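Local coordinates for putative uncharacterized protein (Pseudomonas phage 201phi2-1, PDB 3R4V), which is of unknown function but belongs to the phage tubulin-like family and holds guanosine-5'-diphosphate in a nucleotide pocket, at residues M15-A18 against T19-D23; D40-S44 against V45-L49; P69-P72 against A73-D76; P100-T103 against G104-D108; D166-A169 against E170-K174. All blocks are in the same frame, centred on the assembly; numbering follows the deposited sequence.

Contact 1: residues M15-A18 against T19-D23. With GDP (guanosine-5'-diphosphate), chain B.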
# COMPACT_ATOMS: atom_id res chain seq x y z
N MET A 15 5.40 9.84 1.38
CA MET A 15 6.03 10.92 2.13
C MET A 15 4.98 11.71 2.90
O MET A 15 5.19 12.07 4.06
CB MET A 15 6.79 11.86 1.18
CG MET A 15 7.96 11.24 0.44
SD MET A 15 9.40 10.92 1.48
CE MET A 15 9.80 12.57 2.03
N ASN A 16 3.85 11.96 2.25
CA ASN A 16 2.79 12.74 2.85
C ASN A 16 2.18 12.00 4.05
O ASN A 16 1.93 12.59 5.09
CB ASN A 16 1.71 13.10 1.83
CG ASN A 16 2.22 14.04 0.73
OD1 ASN A 16 3.30 14.63 0.82
ND2 ASN A 16 1.40 14.21 -0.30
N VAL A 17 1.95 10.69 3.90
CA VAL A 17 1.42 9.91 5.02
C VAL A 17 2.42 9.85 6.17
O VAL A 17 2.05 9.95 7.34
CB VAL A 17 1.01 8.49 4.59
CG1 VAL A 17 0.60 7.67 5.81
CG2 VAL A 17 -0.15 8.56 3.61
N ALA A 18 3.70 9.71 5.83
CA ALA A 18 4.76 9.70 6.85
C ALA A 18 4.74 10.92 7.79
O ALA A 18 5.02 10.79 8.99
CB ALA A 18 6.13 9.56 6.19
N THR A 19 4.40 12.09 7.26
CA THR A 19 4.41 13.30 8.09
C THR A 19 3.50 13.14 9.31
O THR A 19 3.67 13.81 10.33
CB THR A 19 4.00 14.57 7.30
OG1 THR A 19 2.62 14.49 6.94
CG2 THR A 19 4.86 14.73 6.05
N LYS A 20 2.53 12.24 9.21
CA LYS A 20 1.55 12.07 10.27
C LYS A 20 2.03 11.04 11.29
O LYS A 20 1.40 10.84 12.33
CB LYS A 20 0.20 11.69 9.68
CG LYS A 20 -0.28 12.72 8.68
CD LYS A 20 -1.66 12.42 8.14
CE LYS A 20 -2.16 13.61 7.34
NZ LYS A 20 -2.08 14.87 8.14
N LEU A 21 3.15 10.41 10.98
CA LEU A 21 3.69 9.35 11.81
C LEU A 21 5.11 9.62 12.30
O LEU A 21 5.82 8.70 12.71
CB LEU A 21 3.63 8.02 11.05
CG LEU A 21 2.22 7.58 10.65
CD1 LEU A 21 2.23 6.49 9.57
CD2 LEU A 21 1.46 7.10 11.89
N VAL A 22 5.53 10.89 12.27
CA VAL A 22 6.91 11.23 12.63
C VAL A 22 7.23 10.91 14.09
O VAL A 22 8.39 10.77 14.46
CB VAL A 22 7.25 12.70 12.32
CG1 VAL A 22 7.29 12.94 10.82
CG2 VAL A 22 6.26 13.65 13.01
N ASP A 23 6.20 10.78 14.92
CA ASP A 23 6.41 10.44 16.31
C ASP A 23 7.01 9.04 16.46
O ASP A 23 7.53 8.70 17.52
CB ASP A 23 5.11 10.55 17.10
CG ASP A 23 3.99 9.73 16.48
OD1 ASP A 23 3.40 10.18 15.47
OD2 ASP A 23 3.71 8.64 17.01
PB GDP B . 4.85 9.41 -6.93
O1B GDP B . 5.70 10.38 -6.13
O2B GDP B . 4.88 8.08 -6.23
O3B GDP B . 5.37 9.32 -8.36
O3A GDP B . 3.35 9.97 -7.03
PA GDP B . 2.46 10.54 -5.82
O1A GDP B . 2.98 11.86 -5.27
O2A GDP B . 2.31 9.51 -4.74
O5' GDP B . 1.11 10.80 -6.59
C5' GDP B . 0.44 9.75 -7.32
C4' GDP B . -1.06 10.02 -7.38
O4' GDP B . -1.63 9.82 -6.08
C3' GDP B . -1.40 11.45 -7.75
O3' GDP B . -1.58 11.57 -9.15
C2' GDP B . -2.70 11.70 -7.01
O2' GDP B . -3.80 11.17 -7.76
C1' GDP B . -2.60 10.84 -5.77
N9 GDP B . -2.02 11.56 -4.62
C8 GDP B . -1.00 12.45 -4.62
N7 GDP B . -0.71 12.86 -3.36
C5 GDP B . -1.54 12.20 -2.52
C6 GDP B . -1.76 12.14 -1.06
O6 GDP B . -1.08 12.84 -0.28
N1 GDP B . -2.73 11.32 -0.60
C2 GDP B . -3.47 10.56 -1.42
N2 GDP B . -4.43 9.73 -0.91
N3 GDP B . -3.31 10.56 -2.77
C4 GDP B . -2.38 11.34 -3.35

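Contact 2: residues D40-S44 against V45-L49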
# COMPACT_ATOMS: atom_id res chain seq x y z
N ASP A 40 9.94 19.81 6.66
CA ASP A 40 10.74 19.92 7.87
C ASP A 40 10.55 18.77 8.86
O ASP A 40 11.52 18.29 9.45
CB ASP A 40 10.48 21.26 8.57
CG ASP A 40 11.40 22.37 8.07
OD1 ASP A 40 11.77 22.36 6.87
OD2 ASP A 40 11.76 23.24 8.88
N VAL A 41 9.31 18.33 9.06
CA VAL A 41 9.02 17.28 10.04
C VAL A 41 9.71 15.96 9.75
O VAL A 41 9.88 15.12 10.64
CB VAL A 41 7.50 17.02 10.21
CG1 VAL A 41 6.80 18.23 10.82
CG2 VAL A 41 6.87 16.61 8.89
N HIS A 42 10.12 15.78 8.50
CA HIS A 42 10.79 14.55 8.08
C HIS A 42 12.17 14.37 8.70
O HIS A 42 12.72 13.28 8.69
CB HIS A 42 10.89 14.50 6.55
CG HIS A 42 9.62 14.08 5.88
ND1 HIS A 42 9.00 14.84 4.91
CD2 HIS A 42 8.87 12.96 6.02
CE1 HIS A 42 7.92 14.20 4.48
NE2 HIS A 42 7.82 13.06 5.14
N ARG A 43 12.73 15.46 9.24
CA ARG A 43 14.01 15.37 9.92
C ARG A 43 13.96 14.34 11.04
O ARG A 43 14.98 13.76 11.41
CB ARG A 43 14.40 16.74 10.48
CG ARG A 43 14.52 17.83 9.42
CD ARG A 43 14.81 19.18 10.04
NE ARG A 43 16.06 19.17 10.80
CZ ARG A 43 16.13 19.00 12.12
NH1 ARG A 43 15.02 18.82 12.83
NH2 ARG A 43 17.30 19.01 12.73
N SER A 44 12.75 14.09 11.55
CA SER A 44 12.55 13.16 12.66
C SER A 44 12.58 11.69 12.25
O SER A 44 12.53 10.79 13.10
CB SER A 44 11.22 13.46 13.36
OG SER A 44 11.22 14.76 13.93
N VAL A 45 12.64 11.43 10.95
CA VAL A 45 12.64 10.06 10.45
C VAL A 45 13.73 9.86 9.40
O VAL A 45 14.46 10.79 9.06
CB VAL A 45 11.27 9.66 9.87
CG1 VAL A 45 10.16 9.83 10.93
CG2 VAL A 45 10.95 10.47 8.63
N ASN A 46 13.84 8.64 8.89
CA ASN A 46 14.81 8.36 7.83
C ASN A 46 14.26 8.76 6.47
O ASN A 46 13.12 8.46 6.13
CB ASN A 46 15.20 6.88 7.85
CG ASN A 46 15.84 6.46 9.16
OD1 ASN A 46 17.00 6.77 9.42
ND2 ASN A 46 15.08 5.75 9.99
N VAL A 47 15.09 9.46 5.69
CA VAL A 47 14.72 9.81 4.33
C VAL A 47 15.87 9.52 3.39
O VAL A 47 16.99 10.00 3.60
CB VAL A 47 14.33 11.29 4.20
CG1 VAL A 47 14.00 11.63 2.76
CG2 VAL A 47 13.14 11.61 5.11
N THR A 48 15.60 8.73 2.35
CA THR A 48 16.62 8.40 1.37
C THR A 48 16.09 8.66 -0.03
O THR A 48 15.04 8.15 -0.41
CB THR A 48 17.06 6.93 1.49
OG1 THR A 48 17.46 6.66 2.84
CG2 THR A 48 18.23 6.64 0.54
N LEU A 49 16.81 9.49 -0.79
CA LEU A 49 16.44 9.82 -2.16
C LEU A 49 17.38 9.14 -3.15
O LEU A 49 18.60 9.20 -2.98
CB LEU A 49 16.47 11.33 -2.39
CG LEU A 49 15.69 12.18 -1.37
CD1 LEU A 49 15.85 13.66 -1.69
CD2 LEU A 49 14.22 11.79 -1.35

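Contact 3: residues P69-P72 against A73-D76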
# COMPACT_ATOMS: atom_id res chain seq x y z
N PRO A 69 18.81 -0.70 -10.04
CA PRO A 69 20.14 -1.08 -9.56
C PRO A 69 20.47 -0.51 -8.18
O PRO A 69 21.45 -0.93 -7.56
CB PRO A 69 21.09 -0.48 -10.62
CG PRO A 69 20.20 -0.16 -11.81
CD PRO A 69 18.88 0.20 -11.21
N GLN A 70 19.66 0.43 -7.70
CA GLN A 70 19.89 1.08 -6.41
C GLN A 70 19.18 0.40 -5.25
O GLN A 70 19.44 0.70 -4.09
CB GLN A 70 19.47 2.56 -6.47
CG GLN A 70 20.23 3.37 -7.53
CD GLN A 70 19.74 4.81 -7.63
OE1 GLN A 70 19.79 5.56 -6.65
NE2 GLN A 70 19.27 5.19 -8.80
N ILE A 71 18.28 -0.52 -5.56
CA ILE A 71 17.50 -1.19 -4.53
C ILE A 71 18.37 -1.85 -3.45
O ILE A 71 18.10 -1.69 -2.26
CB ILE A 71 16.55 -2.21 -5.14
CG1 ILE A 71 15.45 -1.50 -5.93
CG2 ILE A 71 15.96 -3.11 -4.05
CD1 ILE A 71 14.61 -0.52 -5.12
N PRO A 72 19.40 -2.61 -3.85
CA PRO A 72 20.22 -3.23 -2.81
C PRO A 72 20.76 -2.19 -1.82
O PRO A 72 20.78 -2.44 -0.61
CB PRO A 72 21.36 -3.86 -3.60
CG PRO A 72 20.79 -4.08 -4.97
CD PRO A 72 19.90 -2.90 -5.20
N ALA A 73 21.18 -1.04 -2.33
CA ALA A 73 21.65 0.04 -1.47
C ALA A 73 20.55 0.54 -0.55
O ALA A 73 20.81 0.85 0.62
CB ALA A 73 22.23 1.18 -2.30
N LEU A 74 19.31 0.63 -1.05
CA LEU A 74 18.20 1.07 -0.21
C LEU A 74 17.91 0.05 0.88
O LEU A 74 17.62 0.43 2.02
CB LEU A 74 16.92 1.33 -1.03
CG LEU A 74 17.03 2.39 -2.12
CD1 LEU A 74 15.65 2.74 -2.68
CD2 LEU A 74 17.74 3.63 -1.61
N MET A 75 18.02 -1.23 0.54
CA MET A 75 17.68 -2.30 1.48
C MET A 75 18.66 -2.35 2.65
O MET A 75 18.28 -2.74 3.75
CB MET A 75 17.60 -3.66 0.77
CG MET A 75 16.46 -3.78 -0.27
SD MET A 75 14.85 -3.24 0.34
CE MET A 75 14.65 -4.30 1.77
N ASP A 76 19.91 -1.97 2.42
CA ASP A 76 20.90 -1.95 3.49
C ASP A 76 20.56 -0.94 4.58
O ASP A 76 21.02 -1.07 5.71
CB ASP A 76 22.31 -1.70 2.95
CG ASP A 76 22.95 -2.95 2.39
OD1 ASP A 76 22.63 -4.06 2.88
OD2 ASP A 76 23.77 -2.84 1.45
O HOH W 1 22.48 -0.70 -4.92
O HOH W 2 20.74 -5.23 0.40

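Contact 4: residues P100-T103 against G104-D108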
# COMPACT_ATOMS: atom_id res chain seq x y z
N PRO A 100 6.84 -1.56 -4.61
CA PRO A 100 6.89 -2.99 -4.96
C PRO A 100 8.29 -3.61 -5.05
O PRO A 100 8.45 -4.79 -4.73
CB PRO A 100 6.16 -3.05 -6.30
CG PRO A 100 5.19 -1.87 -6.23
CD PRO A 100 6.01 -0.79 -5.55
N LEU A 101 9.30 -2.85 -5.49
CA LEU A 101 10.66 -3.41 -5.48
C LEU A 101 11.09 -3.75 -4.06
O LEU A 101 11.62 -4.82 -3.80
CB LEU A 101 11.66 -2.46 -6.13
CG LEU A 101 11.51 -2.36 -7.65
CD1 LEU A 101 12.41 -1.25 -8.17
CD2 LEU A 101 11.83 -3.69 -8.34
N ILE A 102 10.85 -2.83 -3.13
CA ILE A 102 11.23 -3.06 -1.73
C ILE A 102 10.42 -4.24 -1.18
O ILE A 102 10.95 -5.08 -0.43
CB ILE A 102 11.05 -1.80 -0.88
CG1 ILE A 102 12.12 -0.77 -1.25
CG2 ILE A 102 11.14 -2.13 0.63
CD1 ILE A 102 11.81 0.61 -0.73
N THR A 103 9.17 -4.32 -1.60
CA THR A 103 8.26 -5.40 -1.18
C THR A 103 8.82 -6.75 -1.62
O THR A 103 8.84 -7.71 -0.85
CB THR A 103 6.86 -5.19 -1.76
OG1 THR A 103 6.31 -3.97 -1.23
CG2 THR A 103 5.93 -6.34 -1.39
N GLY A 104 9.27 -6.82 -2.87
CA GLY A 104 9.93 -8.02 -3.36
C GLY A 104 11.11 -8.41 -2.48
O GLY A 104 11.31 -9.58 -2.17
N GLN A 105 11.90 -7.41 -2.08
CA GLN A 105 13.06 -7.67 -1.22
C GLN A 105 12.63 -8.18 0.16
O GLN A 105 13.28 -9.05 0.75
CB GLN A 105 13.91 -6.40 -1.08
CG GLN A 105 14.54 -5.94 -2.39
CD GLN A 105 15.50 -6.97 -2.97
OE1 GLN A 105 16.39 -7.47 -2.28
NE2 GLN A 105 15.30 -7.30 -4.24
N LEU A 106 11.54 -7.62 0.68
CA LEU A 106 11.02 -8.09 1.96
C LEU A 106 10.56 -9.54 1.85
O LEU A 106 10.74 -10.33 2.78
CB LEU A 106 9.87 -7.20 2.45
CG LEU A 106 10.23 -5.75 2.77
CD1 LEU A 106 8.97 -5.00 3.19
CD2 LEU A 106 11.26 -5.70 3.89
N ALA A 107 9.93 -9.90 0.73
CA ALA A 107 9.56 -11.29 0.52
C ALA A 107 10.81 -12.19 0.55
O ALA A 107 10.79 -13.27 1.13
CB ALA A 107 8.77 -11.47 -0.79
N ASP A 108 11.91 -11.74 -0.07
CA ASP A 108 13.15 -12.52 -0.06
C ASP A 108 13.70 -12.69 1.37
O ASP A 108 14.36 -13.69 1.66
CB ASP A 108 14.22 -11.92 -0.98
CG ASP A 108 13.90 -12.08 -2.47
OD1 ASP A 108 12.98 -12.86 -2.83
OD2 ASP A 108 14.59 -11.45 -3.29
O HOH W 3 12.53 -6.57 -5.64

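Contact 5: residues D166-A169 against E170-K174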
# COMPACT_ATOMS: atom_id res chain seq x y z
N ASP A 166 -5.12 10.93 6.57
CA ASP A 166 -5.43 10.79 7.99
C ASP A 166 -5.97 9.39 8.29
O ASP A 166 -5.58 8.76 9.28
CB ASP A 166 -6.44 11.86 8.45
CG ASP A 166 -5.79 13.21 8.69
OD1 ASP A 166 -4.55 13.27 8.85
OD2 ASP A 166 -6.52 14.23 8.74
N GLU A 167 -6.87 8.90 7.45
CA GLU A 167 -7.44 7.58 7.64
C GLU A 167 -6.36 6.51 7.55
O GLU A 167 -6.34 5.55 8.32
CB GLU A 167 -8.52 7.29 6.60
CG GLU A 167 -8.78 5.79 6.41
CD GLU A 167 -9.75 5.50 5.29
OE1 GLU A 167 -9.61 4.43 4.65
OE2 GLU A 167 -10.64 6.33 5.03
N ILE A 168 -5.44 6.69 6.62
CA ILE A 168 -4.40 5.68 6.45
C ILE A 168 -3.49 5.67 7.67
O ILE A 168 -3.16 4.61 8.19
CB ILE A 168 -3.58 5.91 5.16
CG1 ILE A 168 -4.46 5.63 3.94
CG2 ILE A 168 -2.35 5.01 5.16
CD1 ILE A 168 -3.79 5.96 2.59
N ALA A 169 -3.09 6.84 8.14
CA ALA A 169 -2.22 6.89 9.31
C ALA A 169 -2.88 6.23 10.52
O ALA A 169 -2.21 5.56 11.30
CB ALA A 169 -1.82 8.33 9.63
N GLU A 170 -4.18 6.42 10.68
CA GLU A 170 -4.88 5.84 11.83
C GLU A 170 -4.94 4.31 11.73
O GLU A 170 -4.89 3.61 12.74
CB GLU A 170 -6.27 6.44 12.02
CG GLU A 170 -6.25 7.83 12.63
CD GLU A 170 -5.73 7.85 14.06
OE1 GLU A 170 -5.98 6.87 14.79
OE2 GLU A 170 -5.07 8.84 14.44
N LYS A 171 -5.05 3.80 10.50
CA LYS A 171 -5.01 2.36 10.30
C LYS A 171 -3.62 1.80 10.55
O LYS A 171 -3.47 0.73 11.13
CB LYS A 171 -5.46 1.98 8.89
CG LYS A 171 -6.94 2.19 8.61
CD LYS A 171 -7.18 2.01 7.12
CE LYS A 171 -8.65 1.98 6.74
NZ LYS A 171 -8.76 1.78 5.25
N ILE A 172 -2.59 2.53 10.10
CA ILE A 172 -1.22 2.11 10.33
C ILE A 172 -0.94 1.99 11.82
O ILE A 172 -0.30 1.04 12.27
CB ILE A 172 -0.22 3.06 9.66
CG1 ILE A 172 -0.33 2.91 8.14
CG2 ILE A 172 1.20 2.73 10.12
CD1 ILE A 172 0.60 3.80 7.36
N ARG A 173 -1.40 2.96 12.60
CA ARG A 173 -1.27 2.89 14.05
C ARG A 173 -1.93 1.65 14.66
O ARG A 173 -1.42 1.10 15.65
CB ARG A 173 -1.86 4.14 14.69
CG ARG A 173 -1.14 5.41 14.28
CD ARG A 173 -1.47 6.53 15.23
NE ARG A 173 -0.80 7.77 14.85
CZ ARG A 173 0.44 8.10 15.20
NH1 ARG A 173 1.18 7.28 15.95
NH2 ARG A 173 0.96 9.25 14.80
N LYS A 174 -3.05 1.21 14.11
CA LYS A 174 -3.68 -0.00 14.62
C LYS A 174 -2.79 -1.21 14.33
O LYS A 174 -2.69 -2.11 15.15
CB LYS A 174 -5.10 -0.21 14.05
CG LYS A 174 -6.14 0.80 14.55
CD LYS A 174 -7.49 0.54 13.90
CE LYS A 174 -8.63 1.28 14.59
NZ LYS A 174 -8.44 2.75 14.65
O HOH W 4 -4.33 10.31 11.59

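Contact 1: residues M15-A18 against T19-D23
The guanosine-5'-diphosphate pocket receives N16 from helix 11-18, and directly behind that residue T19 folds back onto the carbonyls of M15 and N16. T19 OG1 stands between its own backbone N and carbonyl carbon (chi1 68°). From there it donates a 2.7 Å bond to N16 O, the hydroxyl lying only slightly tilted from the carbonyl plane. The same rotation lays the methyl of T19 against the preceding carbonyl, with CG2 3.3 Å from M15 O, which also accepts T19 N. In this tubulin-like, Rossmann-type nucleotide-binding fold, helix 11-18 follows the first strand of the sheet, so its far end runs out of the site into the loop before strand 28-32. The backbone continues with three-residue steps: K20 N reaches V17 O at 3.0 Å and L21 N reaches A18 O at 2.8 Å. On the pocket side, N16 ND2 meets O6 of the guanine at 2.8 Å in an almost straight bond (176°). N37 ND2 bonds to N16 OD1, which fixes which end of the amide faces the base. The chain of K20 bends at its last torsion, where NZ forms salt bridges with E162 and D166.

Contact 2: residues D40-S44 against V45-L49
H42 and V45 meet through a backbone bond that adds a last three-residue step to the 3-10 segment D40-S44, just before the outermost strand 46-49, in the parallel part of the mixed sheet. V45 N donates to H42 O at 2.9 Å and 165°. The donor stands 56° out of the carbonyl plane. Around this bond two valines gather. With V45 CG1 anti to the carbonyl carbon (chi1 -58°), CG2 falls between the backbone N and the carbonyl carbon, 3.3 Å from H42 O. The same methyl also lies near the plane of the imidazole, at its edge, 4.2 Å from CD2. V47, two residues into the strand, points its side chain back at the turn and sets CG2 against H42 CB.

What positions H42 lies one shell out. Its ND1 is hydrogen-bonded to V39 N, and its NE2 to M15 O on helix 11-18, so main-chain atoms engage both ring nitrogens and fix the ring's rotation. On the strand side, N46 and T48 pair with strand 28-32, and the side-chain ND2 of N46 is hydrogen-bonded to V28 O. Within D40-S44 itself, S44 N lies 3.2 Å from V41 O.

Contact 3: residues P69-P72 against A73-D76
The flat groups that meet between Q70-P72 and L74-D76 are backbone peptides and one carboxylate, joined by i to i+4 bonds at the start of the short alpha-helix 71-76, which a 3-10 segment precedes. The peptide carbonyl of Q70 receives L74 N in its own plane, at 3.0 Å. I71 O takes M75 N at 2.8 Å almost end-on, with a C=O...N angle of 169°. At P72 O the donor D76 N is tilted 23° from the carbonyl plane, and the carboxylate of D76 lies nearby without bonding to it directly. Water 2 links the two groups, donating 3.0 Å to P72 O and more weakly to D76 OD1.

A second water completes the ladder on the solvent side. Water 1 donates to P69 O and accepts A73 N at 2.9 Å, standing in for a direct bond between residues four apart.

On the inner face, I71 and M75 lie side by side and point the same way, with I71 CG2 3.9 Å from M75 CG. This face rests on helix 95-108, where L101, I102 and Q105 receive it. Q70 turns elsewhere: its amide is held by K51 N and by L66 O, next to the loop that L74 also touches. M75 bends at both chi2 and chi3 (-57° for the latter), carrying SD and CE off the segment, while I71 CD1 comes to 4.2 Å from L74 CD1.

Contact 4: residues P100-T103 against G104-D108
I102 and L106, one helical turn apart, share a flank of helix 95-108, where I102 CG2 approaches L106 CG at 4.3 Å. L106 CG also sits over the backbone, 3.3 Å from I102 O, because chi1 of -64° keeps it anti to its own carbonyl carbon and beside its backbone N. Q105 is oriented differently. Its CB and CG lie along the carbonyls of the preceding turn, with CG 3.4 Å from L101 O, and the chain then bends at chi2 (-62°) so that NE2 is brought within range of a water shared with that carbonyl. Water 3 fills the link: it donates to L101 O at 2.7 Å and accepts Q105 NE2 at 3.2 Å. T103 turns its hydroxyl back along the helix, where OG1 is hydrogen-bonded to G99 O.

The helix is the crossover of the beta-alpha-beta unit formed with strands 84-89 and 113-119. The side chains of T103 and L106 pack against strand 84-89, P100 and A107 touch helix 124-144, and L101, I102 and Q105 meet helix 71-76. Four backbone bonds run regularly beneath the side chains; G104 N to P100 O (2.9 Å, 164°) comes first, just past the kink where the proline nitrogen makes no bond to the turn before.

L101 O therefore accepts two donors, Q105 N and water 3, and the amide end of Q105 is tied through solvent to the helix's own backbone. The hydroxyl of the buried T103 is likewise satisfied by main chain, at G99 O.

Contact 5: residues D166-A169 against E170-K174
Two torsion choices bring E167 and K171 together on helix 161-178: E167 CG swings anti to its backbone nitrogen (chi1 159°), while K171 CG stays beside its own (chi1 -70°). Both chains are extended beyond CG and run side by side in the same direction. Their ends meet as an i to i+4 salt bridge, K171 NZ to E167 OE1 at 2.8 Å. The ammonium approaches OE1 on its anti side, 22° out of the carboxylate plane, and the methylenes keep company behind it, with K171 CE 3.8 Å from E167 CG.

On the buried flank I168 and I172 cross obliquely, I168 CG2 touching I172 CD1 at 3.9 Å. That flank faces the parallel part of the sheet in the tubulin-like fold, where F116, V118, V153, L7 and F9 receive the two isoleucines. The main chain beneath is regular alpha-helix: I172 N reaches I168 O at 2.9 Å, and R173 N reaches A169 O at 3.0 Å. R173 CG lies over that same A169 carbonyl, and its guanidinium continues outward to a salt bridge with D23.

Neither charge of the E167-K171 pair depends on the other alone. E167 OE2 also bridges to R159, and K171 NZ is hydrogen-bonded to N151 OD1. Such a chain of partners would be expected to keep the carboxylate ionised and to limit rotation about the ends of both side chains.

How the contacts relate
Along the chain the five contacts come in series, contact 1 first and contact 5 last. Contact 1, at the end of helix 11-18, touches both contact 2, the 3-10 turn before strand 46-49, and contact 5, on helix 161-178, which do not touch each other: its centre is about 9 Å from that of contact 2 and about 10 Å from that of contact 5. Contacts 3 and 4, centres about 11 Å apart, pack helix 71-76 on helix 95-108. The two groups meet where T48 CG2 lies 3.7 Å from L74 CD2. Contacts 4 and 5 lie on opposite sides of the chain's centre, consistent with helices covering both faces of the parallel part of the sheet, as in the tubulin-like fold.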